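Local coordinates for sugar fermentation stimulation protein homolog (Pyrococcus furiosus, PDB 4DA2) that probably binds DNA and joins an OB-fold domain to a calcium-binding, nuclease-like domain of the PD-(D/E)xK superfamily, at residues 175-187 with 219-231. The protein carries 1 engineered substitution. Residues are numbered along the deposited sequence; the frame is centred on the assembly and turned at random.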
loop_
_atom_site.group_PDB
_atom_site.type_symbol
_atom_site.label_atom_id
_atom_site.label_comp_id
_atom_site.label_asym_id
_atom_site.label_seq_id
_atom_site.Cartn_x
_atom_site.Cartn_y
_atom_site.Cartn_z
ATOM N N ILE A 175 2.377 -1.573 3.598
ATOM C CA ILE A 175 0.959 -1.767 3.858
ATOM C C ILE A 175 0.576 -3.166 3.364
ATOM O O ILE A 175 0.364 -3.393 2.151
ATOM C CB ILE A 175 0.102 -0.665 3.162
ATOM C CG1 ILE A 175 0.616 0.743 3.548
ATOM C CG2 ILE A 175 -1.356 -0.844 3.537
ATOM C CD1 ILE A 175 0.564 1.071 5.066
ATOM N N GLY A 176 0.528 -4.100 4.313
ATOM C CA GLY A 176 0.179 -5.507 4.060
ATOM C C GLY A 176 -1.327 -5.606 4.069
ATOM O O GLY A 176 -1.941 -6.172 5.000
ATOM N N ALA A 177 -1.935 -5.023 3.034
ATOM C CA ALA A 177 -3.388 -4.957 2.897
ATOM C C ALA A 177 -4.020 -6.260 2.393
ATOM O O ALA A 177 -4.901 -6.237 1.504
ATOM C CB ALA A 177 -3.797 -3.783 1.982
ATOM N N LEU A 178 -3.561 -7.385 2.959
ATOM C CA LEU A 178 -4.105 -8.720 2.693
ATOM C C LEU A 178 -4.662 -9.240 4.000
ATOM O O LEU A 178 -4.045 -9.032 5.036
ATOM C CB LEU A 178 -2.957 -9.692 2.340
ATOM C CG LEU A 178 -2.167 -9.571 1.044
ATOM C CD1 LEU A 178 -1.077 -10.593 1.038
ATOM C CD2 LEU A 178 -3.043 -9.733 -0.183
ATOM N N PRO A 179 -5.791 -9.964 3.957
ATOM C CA PRO A 179 -6.212 -10.676 5.165
ATOM C C PRO A 179 -5.251 -11.846 5.421
ATOM O O PRO A 179 -4.512 -12.278 4.514
ATOM C CB PRO A 179 -7.611 -11.210 4.792
ATOM C CG PRO A 179 -7.532 -11.392 3.278
ATOM C CD PRO A 179 -6.680 -10.237 2.804
ATOM N N ASN A 180 -5.251 -12.326 6.660
ATOM C CA ASN A 180 -4.492 -13.519 7.087
ATOM C C ASN A 180 -3.002 -13.510 6.746
ATOM O O ASN A 180 -2.465 -14.459 6.189
ATOM C CB ASN A 180 -5.159 -14.816 6.587
ATOM C CG ASN A 180 -6.622 -14.881 6.958
ATOM O OD1 ASN A 180 -7.466 -14.316 6.263
ATOM N ND2 ASN A 180 -6.930 -15.519 8.088
ATOM N N VAL A 181 -2.342 -12.415 7.074
ATOM C CA VAL A 181 -0.898 -12.388 7.068
ATOM C C VAL A 181 -0.503 -11.826 8.417
ATOM O O VAL A 181 -1.253 -11.040 9.002
ATOM C CB VAL A 181 -0.296 -11.505 5.908
ATOM C CG1 VAL A 181 -0.408 -12.201 4.547
ATOM C CG2 VAL A 181 -0.908 -10.096 5.898
ATOM N N SER A 182 0.638 -12.276 8.940
ATOM C CA SER A 182 1.095 -11.840 10.265
ATOM C C SER A 182 2.514 -11.302 10.232
ATOM O O SER A 182 3.044 -10.816 11.257
ATOM C CB SER A 182 1.064 -13.022 11.243
ATOM O OG SER A 182 1.857 -14.070 10.707
ATOM N N LYS A 183 3.142 -11.432 9.076
ATOM C CA LYS A 183 4.551 -11.047 8.873
ATOM C C LYS A 183 4.762 -10.318 7.555
ATOM O O LYS A 183 3.882 -10.316 6.711
ATOM C CB LYS A 183 5.467 -12.287 8.915
ATOM C CG LYS A 183 5.411 -13.035 10.245
ATOM C CD LYS A 183 6.490 -14.107 10.320
ATOM C CE LYS A 183 6.053 -15.380 9.621
ATOM N NZ LYS A 183 5.174 -16.212 10.481
ATOM N N PHE A 184 5.913 -9.662 7.431
ATOM C CA PHE A 184 6.356 -9.056 6.188
ATOM C C PHE A 184 7.777 -9.471 5.844
ATOM O O PHE A 184 8.612 -9.518 6.734
ATOM C CB PHE A 184 6.286 -7.489 6.270
ATOM C CG PHE A 184 7.020 -6.820 5.132
ATOM C CD1 PHE A 184 6.381 -6.570 3.914
ATOM C CD2 PHE A 184 8.383 -6.542 5.238
ATOM C CE1 PHE A 184 7.113 -6.018 2.835
ATOM C CE2 PHE A 184 9.100 -5.976 4.192
ATOM C CZ PHE A 184 8.463 -5.718 2.972
ATOM N N LYS A 185 8.076 -9.730 4.562
ATOM C CA LYS A 185 9.462 -9.755 4.078
ATOM C C LYS A 185 9.553 -9.281 2.632
ATOM O O LYS A 185 8.563 -9.387 1.905
ATOM C CB LYS A 185 10.069 -11.159 4.208
ATOM C CG LYS A 185 9.406 -12.189 3.316
ATOM C CD LYS A 185 9.944 -13.578 3.649
ATOM C CE LYS A 185 9.290 -14.623 2.745
ATOM N NZ LYS A 185 9.847 -15.994 3.022
ATOM N N PRO A 186 10.723 -8.754 2.218
ATOM C CA PRO A 186 10.914 -8.448 0.790
ATOM C C PRO A 186 10.852 -9.715 -0.065
ATOM O O PRO A 186 11.244 -10.801 0.378
ATOM C CB PRO A 186 12.306 -7.837 0.714
ATOM C CG PRO A 186 12.715 -7.520 2.157
ATOM C CD PRO A 186 11.921 -8.448 3.028
ATOM N N TYR A 187 10.267 -9.570 -1.247
ATOM C CA TYR A 187 10.241 -10.641 -2.227
ATOM C C TYR A 187 11.501 -10.450 -3.054
ATOM O O TYR A 187 11.543 -9.682 -4.012
ATOM C CB TYR A 187 8.963 -10.596 -3.056
ATOM C CG TYR A 187 8.861 -11.687 -4.115
ATOM C CD1 TYR A 187 9.130 -13.012 -3.795
ATOM C CD2 TYR A 187 8.463 -11.376 -5.425
ATOM C CE1 TYR A 187 9.028 -14.016 -4.751
ATOM C CE2 TYR A 187 8.340 -12.395 -6.396
ATOM C CZ TYR A 187 8.647 -13.692 -6.037
ATOM O OH TYR A 187 8.540 -14.693 -6.969
ATOM N N GLY A 219 -17.453 -3.090 3.420
ATOM C CA GLY A 219 -16.775 -1.831 3.119
ATOM C C GLY A 219 -15.907 -1.333 4.265
ATOM O O GLY A 219 -15.136 -0.389 4.081
ATOM N N GLU A 220 -16.001 -1.973 5.432
ATOM C CA GLU A 220 -15.206 -1.544 6.597
ATOM C C GLU A 220 -13.743 -1.904 6.425
ATOM O O GLU A 220 -13.414 -3.037 6.071
ATOM C CB GLU A 220 -15.730 -2.180 7.883
ATOM C CG GLU A 220 -17.070 -1.601 8.310
ATOM C CD GLU A 220 -17.758 -2.465 9.330
ATOM O OE1 GLU A 220 -18.108 -3.619 8.983
ATOM O OE2 GLU A 220 -17.942 -1.992 10.473
ATOM N N ILE A 221 -12.871 -0.938 6.690
ATOM C CA ILE A 221 -11.435 -1.172 6.563
ATOM C C ILE A 221 -10.876 -1.423 7.962
ATOM O O ILE A 221 -11.093 -0.643 8.895
ATOM C CB ILE A 221 -10.707 -0.025 5.828
ATOM C CG1 ILE A 221 -11.093 -0.022 4.335
ATOM C CG2 ILE A 221 -9.156 -0.128 6.006
ATOM C CD1 ILE A 221 -10.297 0.955 3.499
ATOM N N ILE A 222 -10.195 -2.548 8.090
ATOM C CA ILE A 222 -9.779 -3.071 9.393
ATOM C C ILE A 222 -8.251 -3.022 9.525
ATOM O O ILE A 222 -7.514 -3.530 8.673
ATOM C CB ILE A 222 -10.301 -4.538 9.601
ATOM C CG1 ILE A 222 -11.830 -4.626 9.425
ATOM C CG2 ILE A 222 -9.891 -5.100 10.967
ATOM C CD1 ILE A 222 -12.609 -3.591 10.236
ATOM N N TYR A 223 -7.777 -2.453 10.632
ATOM C CA TYR A 223 -6.355 -2.406 10.895
ATOM C C TYR A 223 -6.079 -3.499 11.914
ATOM O O TYR A 223 -6.603 -3.440 13.024
ATOM C CB TYR A 223 -5.977 -1.005 11.435
ATOM C CG TYR A 223 -4.576 -0.915 12.021
ATOM C CD1 TYR A 223 -3.454 -1.428 11.329
ATOM C CD2 TYR A 223 -4.365 -0.333 13.273
ATOM C CE1 TYR A 223 -2.176 -1.350 11.871
ATOM C CE2 TYR A 223 -3.071 -0.248 13.820
ATOM C CZ TYR A 223 -1.991 -0.761 13.112
ATOM O OH TYR A 223 -0.722 -0.688 13.654
ATOM N N ARG A 224 -5.289 -4.505 11.520
ATOM C CA ARG A 224 -5.033 -5.670 12.354
ATOM C C ARG A 224 -3.841 -5.463 13.316
ATOM O O ARG A 224 -3.673 -6.233 14.257
ATOM C CB ARG A 224 -4.858 -6.940 11.507
ATOM C CG ARG A 224 -6.125 -7.381 10.706
ATOM C CD ARG A 224 -5.964 -8.834 10.192
ATOM N NE ARG A 224 -4.693 -9.022 9.493
ATOM C CZ ARG A 224 -4.451 -8.621 8.247
ATOM N NH1 ARG A 224 -5.404 -8.036 7.533
ATOM N NH2 ARG A 224 -3.254 -8.811 7.706
ATOM N N GLY A 225 -3.071 -4.403 13.100
ATOM C CA GLY A 225 -1.876 -4.121 13.887
ATOM C C GLY A 225 -0.621 -4.294 13.043
ATOM O O GLY A 225 -0.691 -4.419 11.796
ATOM N N GLU A 226 0.532 -4.349 13.705
ATOM C CA GLU A 226 1.777 -4.499 12.951
ATOM C C GLU A 226 2.080 -5.944 12.570
ATOM O O GLU A 226 1.665 -6.894 13.246
ATOM C CB GLU A 226 2.969 -3.927 13.721
ATOM C CG GLU A 226 2.908 -2.439 13.924
ATOM C CD GLU A 226 4.133 -1.920 14.681
ATOM O OE1 GLU A 226 5.281 -2.289 14.306
ATOM O OE2 GLU A 226 3.948 -1.110 15.610
ATOM N N LEU A 227 2.840 -6.105 11.495
ATOM C CA LEU A 227 3.297 -7.408 11.048
ATOM C C LEU A 227 4.758 -7.552 11.478
ATOM O O LEU A 227 5.490 -6.543 11.562
ATOM C CB LEU A 227 3.206 -7.520 9.518
ATOM C CG LEU A 227 1.860 -7.201 8.832
ATOM C CD1 LEU A 227 2.006 -7.249 7.310
ATOM C CD2 LEU A 227 0.796 -8.180 9.291
ATOM N N GLY A 228 5.174 -8.789 11.734
ATOM C CA GLY A 228 6.558 -9.060 12.103
ATOM C C GLY A 228 7.457 -8.899 10.891
ATOM O O GLY A 228 7.311 -9.609 9.921
ATOM N N VAL A 229 8.386 -7.950 10.987
ATOM C CA VAL A 229 9.291 -7.588 9.917
ATOM C C VAL A 229 10.535 -8.465 9.867
ATOM O O VAL A 229 11.262 -8.588 10.864
ATOM C CB VAL A 229 9.709 -6.109 10.060
ATOM C CG1 VAL A 229 10.741 -5.749 9.029
ATOM C CG2 VAL A 229 8.460 -5.186 9.915
ATOM N N GLU A 230 10.770 -9.063 8.704
ATOM C CA GLU A 230 12.048 -9.739 8.394
ATOM C C GLU A 230 12.713 -9.058 7.198
ATOM O O GLU A 230 12.062 -8.792 6.171
ATOM C CB GLU A 230 11.833 -11.224 8.076
ATOM C CG GLU A 230 11.138 -11.975 9.189
ATOM C CD GLU A 230 10.912 -13.430 8.867
ATOM O OE1 GLU A 230 11.458 -13.928 7.879
ATOM O OE2 GLU A 230 10.149 -14.061 9.635
ATOM N N ILE A 231 13.999 -8.763 7.325
ATOM C CA ILE A 231 14.747 -8.096 6.242
ATOM C C ILE A 231 16.049 -8.857 6.007
ATOM O O ILE A 231 16.528 -8.971 4.884
ATOM C CB ILE A 231 15.024 -6.583 6.558
ATOM C CG1 ILE A 231 13.732 -5.795 6.855
ATOM C CG2 ILE A 231 15.837 -5.933 5.480
ATOM C CD1 ILE A 231 12.795 -5.509 5.657
ATOM O OXT ILE A 231 16.642 -9.413 6.936
#
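The guanidinium of R224 lies with one face under the 179-180 peptide, N180 N sitting over its centre, while L178 O and V181 CG2 meet its edge; the ring of F184 takes I231 CD1 at its edge, 4.0 Å from CE2. Both groups belong to the PD-(D/E)xK nuclease-like domain, where the short strand 183-186 pairs in parallel with the last strand of the chain. Three backbone bonds make this pairing: G228 N to S182 O, F184 N to G228 O (2.9 Å) and E230 N to F184 O. Further back, R224 grips the loop 177-182. A bend at chi3 (-51°) turns its head across that loop, and NH2 gives V181 O a fairly straight bond (3.3 Å, 156° at the hydrogen), whereas both bonds to L178 O are weak; NH1 also bonds H214. Between these two ends L227 wedges in, its CD1 4.1 Å from G176 CA and its CD2 4.3 Å from V181 CG2. The opposite face of F184's strand carries K183, whose CD lies 3.7 Å from E230 OE2, an oxygen hydrogen-bonded to Y142. At the C-terminus, I231 CD1 also reaches P186 CG, at 4.0 Å.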